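Local coordinates for immunogenic protein MPT63/MPB63 (Mycobacterium tuberculosis, PDB 1LMI) that is of unknown molecular function but is a major secreted antigen with a beta-sandwich fold, at residues F107-G111 against P112-I116. Residues are numbered along the deposited sequence; the frame is centred on the assembly and turned at random.
Sequences FDVTG and PSPTI
The carbonyl oxygen of Pro-112 accepts a hydrogen bond from the hydroxyl of Tyr-78, in strand 77-79, and Pro-112 O also lies 3.7 Å from Val-109 CG1. Within the bend, Gly-111 O stands 3.1 Å from Pro-112 O; as both are acceptors, this proximity is imposed by the curve of the chain and adds no bond. Both methyls of Val-109 touch the ring of Pro-114, CG2 more closely. With CG1 anti to the backbone N (chi1 171°) and CG2 anti to the carbonyl carbon, the isopropyl fork spreads over the returning chain, and Val-109 CG2 meets Pro-114 CD at 3.8 Å. The ring answers with its CD and CG atoms, Pro-114 CG approaching Val-109 CG2 to 4.0 Å, while Pro-114 CD sits 4.0 Å from Val-109 CG1 as well. The methyls of Val-109 thus meet the CD-CG side of the Pro-114 ring across the bend. Trp-48 of strand 46-56 touches both Val-109 and Pro-114, and Ala-70 of strand 68-71 touches Pro-114. Pro-112 sits at the exposed bend, where its side chain touches Ile-76. Residues 112-114 run in a polyproline II-like conformation, and Thr-115 and Ile-116 then form a classic beta bulge opposite Arg-71. The loop therefore carries the chain from the edge strand 100-109 of one sheet to strand 116-120 of the other, a link between the two layers of the beta-sandwich. Pro-112 and Pro-114 have no backbone N-H to offer, and the two arms are joined by methyl-to-ring contact instead of direct hydrogen bonds, with the carbonyl of Pro-112 taking a hydrogen bond from Tyr-78 instead of from either arm.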
loop_
_atom_site.group_PDB
_atom_site.type_symbol
_atom_site.label_atom_id
_atom_site.label_comp_id
_atom_site.label_asym_id
_atom_site.label_seq_id
_atom_site.Cartn_x
_atom_site.Cartn_y
_atom_site.Cartn_z
ATOM N N PHE A 107 3.537 7.849 4.396
ATOM C CA PHE A 107 2.647 8.888 3.872
ATOM C C PHE A 107 2.949 10.228 4.563
ATOM O O PHE A 107 3.360 10.210 5.733
ATOM C CB PHE A 107 1.177 8.527 4.098
ATOM C CG PHE A 107 0.796 7.123 3.667
ATOM C CD1 PHE A 107 0.425 6.840 2.373
ATOM C CD2 PHE A 107 0.826 6.102 4.607
ATOM C CE1 PHE A 107 0.104 5.556 2.018
ATOM C CE2 PHE A 107 0.505 4.792 4.238
ATOM C CZ PHE A 107 0.144 4.512 2.938
ATOM N N ASP A 108 2.749 11.356 3.913
ATOM C CA ASP A 108 2.925 12.659 4.575
ATOM C C ASP A 108 1.553 13.223 4.880
ATOM O O ASP A 108 0.845 13.716 4.003
ATOM C CB ASP A 108 3.707 13.588 3.640
ATOM C CG ASP A 108 4.058 14.925 4.250
ATOM O OD1 ASP A 108 3.736 15.109 5.449
ATOM O OD2 ASP A 108 4.648 15.759 3.515
ATOM N N VAL A 109 1.088 13.096 6.139
ATOM C CA VAL A 109 -0.284 13.454 6.447
ATOM C C VAL A 109 -0.363 14.940 6.803
ATOM O O VAL A 109 0.165 15.358 7.824
ATOM C CB VAL A 109 -0.822 12.563 7.585
ATOM C CG1 VAL A 109 -2.181 13.047 8.081
ATOM C CG2 VAL A 109 -0.898 11.098 7.141
ATOM N N THR A 110 -1.010 15.670 5.914
ATOM C CA THR A 110 -1.109 17.110 6.091
ATOM C C THR A 110 -2.493 17.580 6.493
ATOM O O THR A 110 -2.735 18.788 6.657
ATOM C CB THR A 110 -0.763 17.802 4.743
ATOM O OG1 THR A 110 -1.626 17.247 3.767
ATOM C CG2 THR A 110 0.685 17.553 4.377
ATOM N N GLY A 111 -3.462 16.712 6.648
ATOM C CA GLY A 111 -4.796 17.055 7.077
ATOM C C GLY A 111 -5.283 16.075 8.150
ATOM O O GLY A 111 -4.426 15.619 8.920
ATOM N N PRO A 112 -6.555 15.796 8.170
ATOM C CA PRO A 112 -7.096 14.821 9.137
ATOM C C PRO A 112 -6.370 13.481 9.010
ATOM O O PRO A 112 -5.873 13.091 7.935
ATOM C CB PRO A 112 -8.560 14.666 8.749
ATOM C CG PRO A 112 -8.903 15.944 8.041
ATOM C CD PRO A 112 -7.643 16.333 7.317
ATOM N N SER A 113 -6.294 12.772 10.135
ATOM C CA SER A 113 -5.609 11.495 10.143
ATOM C C SER A 113 -6.296 10.421 9.300
ATOM O O SER A 113 -7.523 10.263 9.351
ATOM C CB SER A 113 -5.497 10.981 11.583
ATOM O OG SER A 113 -4.784 11.877 12.426
ATOM N N PRO A 114 -5.543 9.607 8.561
ATOM C CA PRO A 114 -6.204 8.577 7.767
ATOM C C PRO A 114 -6.599 7.345 8.571
ATOM O O PRO A 114 -5.987 7.058 9.600
ATOM C CB PRO A 114 -5.059 8.201 6.788
ATOM C CG PRO A 114 -3.791 8.404 7.560
ATOM C CD PRO A 114 -4.073 9.587 8.466
ATOM N N THR A 115 -7.558 6.606 8.015
ATOM C CA THR A 115 -8.033 5.379 8.607
ATOM C C THR A 115 -8.185 4.270 7.592
ATOM O O THR A 115 -8.670 3.170 7.910
ATOM C CB THR A 115 -9.422 5.606 9.244
ATOM O OG1 THR A 115 -10.330 6.212 8.313
ATOM C CG2 THR A 115 -9.216 6.557 10.402
ATOM N N ILE A 116 -7.793 4.544 6.359
ATOM C CA ILE A 116 -7.996 3.679 5.210
ATOM C C ILE A 116 -6.718 3.648 4.383
ATOM O O ILE A 116 -5.991 4.640 4.293
ATOM C CB ILE A 116 -9.139 4.244 4.358
ATOM C CG1 ILE A 116 -10.485 4.170 5.100
ATOM C CG2 ILE A 116 -9.238 3.595 2.975
ATOM C CD1 ILE A 116 -11.485 5.158 4.499
#